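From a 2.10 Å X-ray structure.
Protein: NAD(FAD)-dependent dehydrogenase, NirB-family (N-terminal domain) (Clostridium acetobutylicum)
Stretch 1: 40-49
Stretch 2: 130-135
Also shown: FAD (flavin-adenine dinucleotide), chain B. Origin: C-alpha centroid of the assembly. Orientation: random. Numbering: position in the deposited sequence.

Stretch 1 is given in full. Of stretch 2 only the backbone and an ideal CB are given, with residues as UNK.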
# COMPACT_ATOMS: atom_id res chain seq x y z
N SER A 40 16.12 -7.81 -2.78
CA SER A 40 17.00 -7.08 -1.86
C SER A 40 16.94 -7.61 -0.43
O SER A 40 17.92 -7.50 0.31
CB SER A 40 16.67 -5.59 -1.89
OG SER A 40 15.36 -5.35 -1.39
N GLU A 41 15.79 -8.19 -0.05
CA GLU A 41 15.60 -8.77 1.29
C GLU A 41 16.16 -10.19 1.36
O GLU A 41 16.41 -10.83 0.33
CB GLU A 41 14.11 -8.78 1.68
CG GLU A 41 13.38 -7.44 1.50
CD GLU A 41 11.98 -7.44 2.13
OE1 GLU A 41 11.82 -7.97 3.24
OE2 GLU A 41 11.05 -6.89 1.51
N LYS A 42 16.35 -10.70 2.58
CA LYS A 42 16.88 -12.05 2.76
C LYS A 42 15.78 -13.11 2.87
O LYS A 42 16.06 -14.27 3.19
CB LYS A 42 17.86 -12.11 3.95
CG LYS A 42 17.35 -11.52 5.25
CD LYS A 42 18.44 -11.52 6.32
CE LYS A 42 18.12 -10.55 7.46
NZ LYS A 42 18.31 -9.13 7.04
N TYR A 43 14.55 -12.70 2.58
CA TYR A 43 13.37 -13.57 2.67
C TYR A 43 12.70 -13.73 1.32
O TYR A 43 12.73 -12.82 0.48
CB TYR A 43 12.37 -13.02 3.71
CG TYR A 43 13.03 -12.58 5.00
CD1 TYR A 43 13.56 -13.51 5.89
CD2 TYR A 43 13.17 -11.22 5.31
CE1 TYR A 43 14.19 -13.12 7.07
CE2 TYR A 43 13.79 -10.81 6.49
CZ TYR A 43 14.30 -11.77 7.36
OH TYR A 43 14.92 -11.38 8.53
N LEU A 44 12.09 -14.89 1.11
CA LEU A 44 11.22 -15.14 -0.05
C LEU A 44 10.00 -14.20 -0.02
O LEU A 44 9.73 -13.57 1.01
CB LEU A 44 10.77 -16.60 -0.04
CG LEU A 44 11.60 -17.66 -0.80
CD1 LEU A 44 12.89 -17.16 -1.46
CD2 LEU A 44 11.84 -18.91 0.03
N PRO A 45 9.28 -14.07 -1.16
CA PRO A 45 8.06 -13.27 -1.18
C PRO A 45 7.11 -13.58 -0.03
O PRO A 45 6.78 -14.74 0.21
CB PRO A 45 7.43 -13.65 -2.51
CG PRO A 45 8.61 -13.84 -3.41
CD PRO A 45 9.72 -14.41 -2.52
N TYR A 46 6.67 -12.53 0.66
CA TYR A 46 5.73 -12.70 1.76
C TYR A 46 4.56 -11.74 1.67
O TYR A 46 4.63 -10.71 0.98
CB TYR A 46 6.45 -12.58 3.10
CG TYR A 46 7.25 -11.30 3.32
CD1 TYR A 46 8.62 -11.25 3.01
CD2 TYR A 46 6.65 -10.17 3.87
CE1 TYR A 46 9.37 -10.09 3.24
CE2 TYR A 46 7.38 -9.00 4.09
CZ TYR A 46 8.74 -8.97 3.78
OH TYR A 46 9.46 -7.82 4.02
N TYR A 47 3.47 -12.10 2.34
CA TYR A 47 2.23 -11.32 2.32
C TYR A 47 2.42 -10.10 3.22
O TYR A 47 2.02 -10.10 4.40
CB TYR A 47 1.04 -12.16 2.78
CG TYR A 47 -0.29 -11.63 2.28
CD1 TYR A 47 -1.02 -10.71 3.03
CD2 TYR A 47 -0.80 -12.04 1.05
CE1 TYR A 47 -2.24 -10.21 2.56
CE2 TYR A 47 -2.02 -11.56 0.58
CZ TYR A 47 -2.73 -10.64 1.35
OH TYR A 47 -3.92 -10.15 0.89
N ARG A 48 3.05 -9.08 2.65
CA ARG A 48 3.44 -7.86 3.37
C ARG A 48 2.35 -7.22 4.27
O ARG A 48 2.68 -6.77 5.37
CB ARG A 48 4.03 -6.83 2.40
CG ARG A 48 4.80 -5.66 3.05
CD ARG A 48 5.43 -4.72 1.97
NE ARG A 48 6.34 -5.46 1.09
CZ ARG A 48 7.54 -5.93 1.44
NH1 ARG A 48 8.27 -6.60 0.57
NH2 ARG A 48 8.01 -5.72 2.67
N PRO A 49 1.06 -7.17 3.82
CA PRO A 49 0.04 -6.58 4.69
C PRO A 49 -0.16 -7.26 6.05
O PRO A 49 -0.82 -6.69 6.91
CB PRO A 49 -1.25 -6.68 3.85
CG PRO A 49 -0.76 -6.60 2.42
CD PRO A 49 0.53 -7.42 2.46
N UNK A 130 7.49 1.04 9.31
CA UNK A 130 7.12 -0.32 9.04
C UNK A 130 6.91 -0.49 7.55
O UNK A 130 5.89 -0.06 7.00
CB UNK A 130 5.87 -0.71 9.82
N UNK A 131 7.89 -1.11 6.90
CA UNK A 131 7.74 -1.54 5.52
C UNK A 131 8.05 -3.03 5.39
O UNK A 131 7.28 -3.77 4.78
CB UNK A 131 8.65 -0.72 4.60
N UNK A 132 9.17 -3.44 5.98
CA UNK A 132 9.72 -4.79 5.79
C UNK A 132 9.58 -5.67 7.02
O UNK A 132 9.29 -5.19 8.11
CB UNK A 132 11.20 -4.70 5.40
N UNK A 133 9.81 -6.97 6.84
CA UNK A 133 9.81 -7.90 7.98
C UNK A 133 10.86 -7.50 9.02
O UNK A 133 10.60 -7.55 10.22
CB UNK A 133 10.07 -9.33 7.50
N UNK A 134 12.05 -7.10 8.56
CA UNK A 134 13.10 -6.63 9.47
C UNK A 134 12.68 -5.36 10.23
O UNK A 134 13.03 -5.20 11.40
CB UNK A 134 14.39 -6.36 8.69
N UNK A 135 11.93 -4.49 9.57
CA UNK A 135 11.34 -3.30 10.20
C UNK A 135 10.45 -3.69 11.38
O UNK A 135 10.62 -3.17 12.49
CB UNK A 135 10.53 -2.50 9.18
PA FAD B . 6.75 -4.97 -2.46
O1A FAD B . 7.33 -3.73 -1.84
O2A FAD B . 5.84 -5.73 -1.52
O5B FAD B . 7.93 -5.91 -2.97
C5B FAD B . 9.00 -5.39 -3.74
C4B FAD B . 10.29 -6.13 -3.39
O4B FAD B . 11.34 -5.69 -4.25
C3B FAD B . 10.73 -5.81 -1.96
O3B FAD B . 10.99 -7.02 -1.27
C2B FAD B . 11.99 -4.98 -2.11
O2B FAD B . 12.95 -5.26 -1.11
C1B FAD B . 12.50 -5.41 -3.48
N9A FAD B . 13.34 -4.40 -4.14
C8A FAD B . 13.22 -3.04 -4.08
N7A FAD B . 14.20 -2.48 -4.84
C5A FAD B . 14.94 -3.47 -5.38
C6A FAD B . 16.05 -3.45 -6.22
N6A FAD B . 16.74 -2.32 -6.41
N1A FAD B . 16.61 -4.65 -6.62
C2A FAD B . 16.08 -5.85 -6.19
N3A FAD B . 14.98 -5.86 -5.35
C4A FAD B . 14.42 -4.68 -4.95
N1 FAD B . -2.20 -3.30 0.75
C2 FAD B . -3.55 -3.55 0.71
O2 FAD B . -4.11 -3.66 -0.37
N3 FAD B . -4.28 -3.71 1.87
C4 FAD B . -3.65 -3.61 3.09
O4 FAD B . -4.33 -3.75 4.11
C4X FAD B . -2.27 -3.34 3.15
N5 FAD B . -1.62 -3.24 4.37
C5X FAD B . -0.26 -2.98 4.41
C6 FAD B . 0.40 -2.87 5.65
C7 FAD B . 1.78 -2.62 5.67
C7M FAD B . 2.49 -2.50 6.99
C8 FAD B . 2.49 -2.46 4.48
C8M FAD B . 3.97 -2.18 4.49
C9 FAD B . 1.83 -2.56 3.27
C9A FAD B . 0.46 -2.82 3.22
N10 FAD B . -0.20 -2.93 2.00
C10 FAD B . -1.56 -3.19 1.96
C1' FAD B . 0.56 -2.75 0.72
C2' FAD B . 0.95 -4.06 0.08
O2' FAD B . 1.87 -4.71 0.93
C3' FAD B . 1.61 -3.72 -1.25
O3' FAD B . 0.65 -3.16 -2.12
C4' FAD B . 2.23 -4.93 -1.93
O4' FAD B . 3.18 -5.55 -1.07
C5' FAD B . 2.95 -4.45 -3.18
O5' FAD B . 3.68 -5.54 -3.69
P FAD B . 4.91 -5.29 -4.66
O1P FAD B . 5.47 -6.63 -5.10
O2P FAD B . 4.52 -4.37 -5.80
O3P FAD B . 5.99 -4.46 -3.79

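Position 130 lies beyond the reach of stretch 1, with no atom of that stretch within 5.5 Å of its ideal CB. FAD offers a methyl carbon, C7M, in this direction, so an apolar side chain is a reasonable guess. The residue is Leu 130, whose CD2 lies 3.8 Å from FAD C7M.

At position 131 the CA-to-CB bond points sideways, and the nearest atom of stretch 1 to the ideal CB is Arg 48 NH2, 5.4 Å off. A long side chain is needed to exploit what lies there: the flank of Arg 48 and the FAD phosphate. An aromatic or a long polar residue would serve. The residue is Tyr 131. Arg 48 CD sits over the ring face of Tyr 131, 4.2 Å from the ring centroid, while Tyr 131 OH donates to FAD O1A at 2.6 Å. Arg 48 itself ties backbone to cofactor: Arg 48 NH2 donates to Tyr 131 O (3.0 Å) and Arg 48 NE to FAD O2A (2.7 Å).

Position 132 has phi/psi of -109/167 and immediately precedes a helix, a classic N-cap site, for which Ser, Thr, Asp or Asn would suit. Its ideal CB lies 3.8 Å from Tyr 46 OH and 4.0 Å from Glu 41 OE1, which favours a small residue. Ser 132 fits: its OG, at chi1 p, accepts from the backbone N of position 135 at 3.0 Å.

Position 133 begins the helix, and its CB points toward stretch 1. The ideal CB is 3.8 Å from Tyr 46 OH and 4.1 Å from Tyr 43 CE2, so a flat aromatic or a sizeable aliphatic group could pack here. Tyr 133, at chi1 t, turns its ring edge to the face of Tyr 43, with Tyr 133 CD2 3.6 Å from Tyr 43 CZ and the planes at 80°. Tyr 133 N donates to Tyr 46 OH (3.0 Å), and Tyr 46 OH in turn donates to Glu 41 OE1 at a very short 2.5 Å.

At position 134 CB points sideways, but Lys 42 NZ is 5.1 Å from the ideal CB and the Tyr 43 hydroxyl is nearby. A cation beside a potential donor calls for an acidic residue, Asp or perhaps Glu. Asp 134 answers both: OD2 forms a salt bridge with Lys 42 NZ at 2.7 Å, and OD1 accepts from Tyr 43 OH at 2.6 Å.

Position 135 faces nothing in stretch 1, but the backbone N-H groups of 131 and 132 invite an acceptor. Asp 135 OD1 accepts hydrogen bonds from Tyr 131 N and Ser 132 N, both at 2.9 Å.

Stretch 2 (130-135) LYSYDD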
# COMPACT_ATOMS: atom_id res chain seq x y z
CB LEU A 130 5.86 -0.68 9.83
CG LEU A 130 5.27 -2.08 9.65
CD1 LEU A 130 6.31 -3.14 10.02
CD2 LEU A 130 3.99 -2.24 10.46
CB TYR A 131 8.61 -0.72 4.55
CG TYR A 131 8.13 -0.93 3.13
CD1 TYR A 131 7.04 -0.21 2.64
CD2 TYR A 131 8.71 -1.90 2.30
CE1 TYR A 131 6.55 -0.42 1.36
CE2 TYR A 131 8.23 -2.11 1.01
CZ TYR A 131 7.14 -1.36 0.55
OH TYR A 131 6.65 -1.54 -0.72
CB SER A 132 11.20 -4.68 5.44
OG SER A 132 11.92 -4.22 6.57
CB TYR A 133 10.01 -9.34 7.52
CG TYR A 133 10.08 -10.33 8.67
CD1 TYR A 133 8.92 -10.71 9.35
CD2 TYR A 133 11.30 -10.88 9.07
CE1 TYR A 133 8.98 -11.62 10.42
CE2 TYR A 133 11.37 -11.79 10.14
CZ TYR A 133 10.20 -12.15 10.80
OH TYR A 133 10.25 -13.05 11.84
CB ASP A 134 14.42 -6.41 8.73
CG ASP A 134 15.15 -7.72 8.42
OD1 ASP A 134 14.81 -8.78 9.00
OD2 ASP A 134 16.08 -7.71 7.59
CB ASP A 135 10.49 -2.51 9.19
CG ASP A 135 11.32 -1.65 8.24
OD1 ASP A 135 10.79 -1.30 7.16
OD2 ASP A 135 12.47 -1.31 8.56
O HOH W 1 13.08 -7.38 5.51
O HOH W 2 15.89 -8.37 4.76
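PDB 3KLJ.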